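Local coordinates for protein cytochrome C2 (Rhodobacter capsulatus, PDB 1VYD) that carries electrons on a covalently bound heme c, serving as electron donor to the oxidized bacteriochlorophyll in bacterial photophosphorylation, at residues S56-W67 with F82-K93. The protein carries 1 engineered substitution. Sequence-based numbering, arbitrary orientation.
With HEM (protoporphyrin IX containing Fe), chain C.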
loop_
_atom_site.group_PDB
_atom_site.type_symbol
_atom_site.label_atom_id
_atom_site.label_comp_id
_atom_site.label_asym_id
_atom_site.label_seq_id
_atom_site.Cartn_x
_atom_site.Cartn_y
_atom_site.Cartn_z
ATOM N N SER A 56 6.899 -11.650 -5.357
ATOM C CA SER A 56 5.805 -12.133 -4.546
ATOM C C SER A 56 4.517 -11.346 -4.564
ATOM O O SER A 56 3.410 -11.926 -4.496
ATOM C CB SER A 56 6.136 -12.099 -2.999
ATOM O OG SER A 56 7.434 -12.631 -2.931
ATOM N N ILE A 57 4.659 -10.014 -4.467
ATOM C CA ILE A 57 3.504 -9.145 -4.477
ATOM C C ILE A 57 2.854 -9.273 -5.873
ATOM O O ILE A 57 1.619 -9.247 -5.974
ATOM C CB ILE A 57 3.800 -7.696 -4.109
ATOM C CG1 ILE A 57 2.395 -7.046 -3.956
ATOM C CG2 ILE A 57 4.621 -7.014 -5.188
ATOM C CD1 ILE A 57 2.419 -5.613 -3.455
ATOM N N VAL A 58 3.663 -9.477 -6.927
ATOM C CA VAL A 58 2.960 -9.717 -8.232
ATOM C C VAL A 58 2.169 -11.018 -8.282
ATOM O O VAL A 58 1.029 -11.069 -8.762
ATOM C CB VAL A 58 4.096 -9.665 -9.270
ATOM C CG1 VAL A 58 3.687 -10.230 -10.624
ATOM C CG2 VAL A 58 4.550 -8.204 -9.369
ATOM N N ALA A 59 2.707 -12.148 -7.742
ATOM C CA ALA A 59 2.060 -13.460 -7.698
ATOM C C ALA A 59 0.796 -13.352 -6.848
ATOM O O ALA A 59 -0.264 -13.910 -7.058
ATOM C CB ALA A 59 2.998 -14.514 -7.015
ATOM N N LEU A 60 0.876 -12.491 -5.810
ATOM C CA LEU A 60 -0.284 -12.230 -4.984
ATOM C C LEU A 60 -1.365 -11.569 -5.817
ATOM O O LEU A 60 -2.508 -12.015 -5.775
ATOM C CB LEU A 60 0.154 -11.448 -3.754
ATOM C CG LEU A 60 -1.059 -11.053 -2.851
ATOM C CD1 LEU A 60 -1.758 -12.279 -2.292
ATOM C CD2 LEU A 60 -0.582 -9.999 -1.897
ATOM N N GLY A 61 -1.045 -10.598 -6.704
ATOM C CA GLY A 61 -2.163 -10.066 -7.500
ATOM C C GLY A 61 -2.534 -11.048 -8.626
ATOM O O GLY A 61 -3.671 -11.099 -9.133
ATOM N N ALA A 62 -1.568 -11.901 -9.063
ATOM C CA ALA A 62 -1.915 -12.841 -10.116
ATOM C C ALA A 62 -2.921 -13.854 -9.615
ATOM O O ALA A 62 -3.728 -14.335 -10.384
ATOM C CB ALA A 62 -0.613 -13.384 -10.645
ATOM N N SER A 63 -3.040 -14.123 -8.324
ATOM C CA SER A 63 -4.086 -15.016 -7.830
ATOM C C SER A 63 -5.417 -14.312 -7.574
ATOM O O SER A 63 -6.163 -14.955 -6.823
ATOM C CB SER A 63 -3.626 -15.606 -6.473
ATOM O OG SER A 63 -3.822 -14.470 -5.581
ATOM N N GLY A 64 -5.686 -13.068 -7.964
ATOM C CA GLY A 64 -7.027 -12.532 -7.711
ATOM C C GLY A 64 -7.096 -11.463 -6.631
ATOM O O GLY A 64 -7.965 -10.603 -6.616
ATOM N N PHE A 65 -6.139 -11.362 -5.745
ATOM C CA PHE A 65 -6.110 -10.439 -4.648
ATOM C C PHE A 65 -6.061 -8.959 -5.060
ATOM O O PHE A 65 -5.134 -8.419 -5.654
ATOM C CB PHE A 65 -4.940 -10.864 -3.754
ATOM C CG PHE A 65 -4.846 -10.002 -2.506
ATOM C CD1 PHE A 65 -5.476 -10.445 -1.357
ATOM C CD2 PHE A 65 -4.076 -8.831 -2.497
ATOM C CE1 PHE A 65 -5.372 -9.720 -0.181
ATOM C CE2 PHE A 65 -3.971 -8.121 -1.301
ATOM C CZ PHE A 65 -4.640 -8.513 -0.157
ATOM N N ALA A 66 -7.035 -8.225 -4.497
ATOM C CA ALA A 66 -7.152 -6.810 -4.541
ATOM C C ALA A 66 -7.132 -6.305 -3.078
ATOM O O ALA A 66 -7.738 -6.945 -2.230
ATOM C CB ALA A 66 -8.433 -6.397 -5.232
ATOM N N TRP A 67 -6.401 -5.197 -2.834
ATOM C CA TRP A 67 -6.367 -4.662 -1.511
ATOM C C TRP A 67 -7.693 -4.122 -0.997
ATOM O O TRP A 67 -8.339 -3.283 -1.614
ATOM C CB TRP A 67 -5.428 -3.413 -1.487
ATOM C CG TRP A 67 -4.023 -3.777 -1.839
ATOM C CD1 TRP A 67 -3.341 -3.488 -3.005
ATOM C CD2 TRP A 67 -3.097 -4.407 -0.971
ATOM N NE1 TRP A 67 -2.055 -3.909 -2.920
ATOM C CE2 TRP A 67 -1.895 -4.544 -1.686
ATOM C CE3 TRP A 67 -3.175 -4.908 0.344
ATOM C CZ2 TRP A 67 -0.777 -5.163 -1.113
ATOM C CZ3 TRP A 67 -2.104 -5.553 0.886
ATOM C CH2 TRP A 67 -0.892 -5.672 0.149
ATOM N N PHE A 82 3.031 -10.687 5.974
ATOM C CA PHE A 82 1.780 -10.733 5.253
ATOM C C PHE A 82 1.937 -11.588 4.004
ATOM O O PHE A 82 1.096 -12.435 3.711
ATOM C CB PHE A 82 1.405 -9.309 4.856
ATOM C CG PHE A 82 0.067 -9.235 4.148
ATOM C CD1 PHE A 82 -1.084 -9.204 4.911
ATOM C CD2 PHE A 82 -0.005 -9.181 2.779
ATOM C CE1 PHE A 82 -2.311 -9.120 4.285
ATOM C CE2 PHE A 82 -1.227 -9.109 2.141
ATOM C CZ PHE A 82 -2.363 -9.071 2.889
ATOM N N LEU A 83 2.995 -11.260 3.254
ATOM C CA LEU A 83 3.189 -11.952 1.981
ATOM C C LEU A 83 3.389 -13.449 2.210
ATOM O O LEU A 83 2.705 -14.222 1.507
ATOM C CB LEU A 83 4.281 -11.253 1.172
ATOM C CG LEU A 83 3.873 -9.841 0.706
ATOM C CD1 LEU A 83 5.041 -9.094 0.030
ATOM C CD2 LEU A 83 2.693 -9.832 -0.277
ATOM N N LYS A 84 4.253 -13.831 3.162
ATOM C CA LYS A 84 4.457 -15.265 3.451
ATOM C C LYS A 84 3.153 -16.013 3.740
ATOM O O LYS A 84 2.862 -17.050 3.117
ATOM C CB LYS A 84 5.385 -15.489 4.661
ATOM C CG LYS A 84 6.646 -14.649 4.578
ATOM C CD LYS A 84 7.880 -15.361 5.092
ATOM C CE LYS A 84 9.074 -14.406 5.081
ATOM N NZ LYS A 84 8.719 -13.376 6.122
ATOM N N GLU A 85 2.318 -15.509 4.610
ATOM C CA GLU A 85 1.009 -16.052 4.899
ATOM C C GLU A 85 0.023 -16.134 3.738
ATOM O O GLU A 85 -0.492 -17.235 3.438
ATOM C CB GLU A 85 0.393 -15.237 6.063
ATOM C CG GLU A 85 -0.778 -15.989 6.661
ATOM C CD GLU A 85 -1.431 -15.331 7.856
ATOM O OE1 GLU A 85 -2.628 -14.909 7.690
ATOM O OE2 GLU A 85 -0.748 -15.279 8.939
ATOM N N LYS A 86 -0.255 -15.075 2.952
ATOM C CA LYS A 86 -1.196 -15.166 1.847
ATOM C C LYS A 86 -0.741 -16.099 0.730
ATOM O O LYS A 86 -1.549 -16.673 0.000
ATOM C CB LYS A 86 -1.498 -13.855 1.087
ATOM C CG LYS A 86 -2.105 -12.755 1.946
ATOM C CD LYS A 86 -3.608 -12.825 1.888
ATOM C CE LYS A 86 -4.162 -12.228 3.181
ATOM N NZ LYS A 86 -5.443 -12.918 3.594
ATOM N N LEU A 87 0.564 -16.065 0.456
ATOM C CA LEU A 87 1.029 -16.918 -0.626
ATOM C C LEU A 87 1.251 -18.317 -0.073
ATOM O O LEU A 87 1.516 -19.201 -0.856
ATOM C CB LEU A 87 2.295 -16.331 -1.279
ATOM C CG LEU A 87 1.943 -15.056 -2.094
ATOM C CD1 LEU A 87 3.152 -14.132 -2.158
ATOM C CD2 LEU A 87 1.427 -15.434 -3.480
ATOM N N ASP A 88 1.344 -18.497 1.245
ATOM C CA ASP A 88 1.663 -19.786 1.838
ATOM C C ASP A 88 3.073 -20.127 1.353
ATOM O O ASP A 88 3.305 -21.215 0.837
ATOM C CB ASP A 88 0.712 -20.914 1.440
ATOM C CG ASP A 88 -0.049 -21.408 2.664
ATOM O OD1 ASP A 88 -1.278 -21.185 2.647
ATOM O OD2 ASP A 88 0.619 -21.998 3.541
ATOM N N ASP A 89 3.966 -19.145 1.464
ATOM C CA ASP A 89 5.345 -19.354 1.045
ATOM C C ASP A 89 6.347 -18.640 1.953
ATOM O O ASP A 89 6.438 -17.407 2.014
ATOM C CB ASP A 89 5.532 -18.865 -0.361
ATOM C CG ASP A 89 6.915 -18.929 -0.914
ATOM O OD1 ASP A 89 7.019 -18.537 -2.107
ATOM O OD2 ASP A 89 7.881 -19.303 -0.224
ATOM N N LYS A 90 7.184 -19.478 2.588
ATOM C CA LYS A 90 8.197 -19.015 3.511
ATOM C C LYS A 90 9.222 -18.136 2.810
ATOM O O LYS A 90 9.821 -17.306 3.497
ATOM C CB LYS A 90 8.966 -20.141 4.233
ATOM C CG LYS A 90 8.201 -21.368 4.694
ATOM C CD LYS A 90 8.998 -22.475 5.357
ATOM C CE LYS A 90 10.386 -22.751 4.816
ATOM N NZ LYS A 90 11.366 -23.025 5.917
ATOM N N LYS A 91 9.472 -18.312 1.520
ATOM C CA LYS A 91 10.464 -17.508 0.823
ATOM C C LYS A 91 9.868 -16.206 0.258
ATOM O O LYS A 91 10.592 -15.494 -0.448
ATOM C CB LYS A 91 11.085 -18.326 -0.305
ATOM C CG LYS A 91 11.822 -19.593 0.087
ATOM C CD LYS A 91 13.055 -19.892 -0.754
ATOM C CE LYS A 91 14.138 -20.493 0.144
ATOM N NZ LYS A 91 15.497 -20.462 -0.546
ATOM N N ALA A 92 8.570 -15.902 0.430
ATOM C CA ALA A 92 8.026 -14.652 -0.082
ATOM C C ALA A 92 8.906 -13.529 0.467
ATOM O O ALA A 92 9.219 -13.534 1.664
ATOM C CB ALA A 92 6.596 -14.309 0.342
ATOM N N LYS A 93 9.231 -12.602 -0.426
ATOM C CA LYS A 93 10.024 -11.419 -0.030
ATOM C C LYS A 93 9.304 -10.128 -0.448
ATOM O O LYS A 93 8.588 -10.000 -1.464
ATOM C CB LYS A 93 11.372 -11.543 -0.733
ATOM C CG LYS A 93 12.448 -12.452 -0.147
ATOM C CD LYS A 93 13.888 -12.108 -0.512
ATOM C CE LYS A 93 14.369 -10.870 0.251
ATOM N NZ LYS A 93 15.242 -9.913 -0.487
HETATM C CHA HEM C . 4.233 -1.273 -1.756
HETATM C CHB HEM C . 1.452 1.086 1.476
HETATM C CHC HEM C . 5.475 2.859 3.583
HETATM C CHD HEM C . 8.128 1.187 -0.150
HETATM C C1A HEM C . 3.157 -0.833 -0.992
HETATM C C2A HEM C . 1.770 -1.204 -1.185
HETATM C C3A HEM C . 1.053 -0.564 -0.288
HETATM C C4A HEM C . 1.944 0.228 0.504
HETATM C CMA HEM C . -0.454 -0.491 0.056
HETATM C CAA HEM C . 1.312 -2.197 -2.309
HETATM C CBA HEM C . 0.969 -1.405 -3.549
HETATM C CGA HEM C . 0.497 -2.143 -4.783
HETATM O O1A HEM C . 0.327 -3.396 -4.749
HETATM O O2A HEM C . 0.462 -1.414 -5.804
HETATM C C1B HEM C . 2.352 1.752 2.285
HETATM C C2B HEM C . 1.942 2.505 3.445
HETATM C C3B HEM C . 3.069 2.941 4.024
HETATM C C4B HEM C . 4.190 2.546 3.235
HETATM C CMB HEM C . 0.452 2.749 3.866
HETATM C CAB HEM C . 3.242 3.697 5.365
HETATM C CBB HEM C . 2.637 3.187 6.502
HETATM C C1C HEM C . 6.526 2.551 2.726
HETATM C C2C HEM C . 7.891 3.019 2.924
HETATM C C3C HEM C . 8.613 2.544 1.928
HETATM C C4C HEM C . 7.744 1.784 1.047
HETATM C CMC HEM C . 8.266 3.936 4.102
HETATM C CAC HEM C . 10.135 2.609 1.683
HETATM C CBC HEM C . 11.066 2.638 2.692
HETATM C C1D HEM C . 7.280 0.412 -0.922
HETATM C C2D HEM C . 7.720 -0.432 -2.000
HETATM C C3D HEM C . 6.644 -1.108 -2.443
HETATM C C4D HEM C . 5.515 -0.758 -1.614
HETATM C CMD HEM C . 9.169 -0.441 -2.515
HETATM C CAD HEM C . 6.549 -2.179 -3.528
HETATM C CBD HEM C . 6.626 -3.565 -2.789
HETATM C CGD HEM C . 7.254 -4.696 -3.552
HETATM O O1D HEM C . 7.520 -5.682 -2.820
HETATM O O2D HEM C . 7.632 -4.570 -4.759
HETATM N NA HEM C . 3.225 0.042 0.041
HETATM N NB HEM C . 3.704 1.828 2.146
HETATM N NC HEM C . 6.459 1.787 1.581
HETATM N ND HEM C . 5.931 0.180 -0.672
HETATM FE FE HEM C . 4.840 0.945 0.777
HETATM O O HOH W 1 6.972 -8.351 -3.340
#
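L60 enters helix 82-87 as a knob into the hole formed by F82, L83, K86 and L87. Its CB lies 4.2 Å from L87 CD2; beyond CG, which stands anti to the backbone N, the branches part, CD1 reaching K86 CB at 3.7 Å and CD2 meeting L83 CD2 and, more loosely, F82 CE2. F65 approaches F82 from the opposite direction, CZ to CZ at 3.8 Å, with its CZ in the plane of the F82 ring. The six-membered ring of W67 lies nearly parallel to that of F82 but slid apart, at 26°, while W67 NE1 gives an almost straight hydrogen bond (169°) to heme O1A at 3.0 Å. A phenylalanine in place of W67 would probably leave this propionate oxygen without its indole donor. Past the C-terminal end of helix 82-87, K93 N donates to S56 OG at 3.1 Å, and a water accepts from I57 N and lies within hydrogen-bonding distance of K93 O and heme O1D. The axes of segments 56-62 and 82-87, on helices 55-62 and 79-87, cross at 38°, with helix 69-77 packing against F65, W67 and F82, and the 82-93 segment leads on toward the axial ligand M96 of this cytochrome c fold.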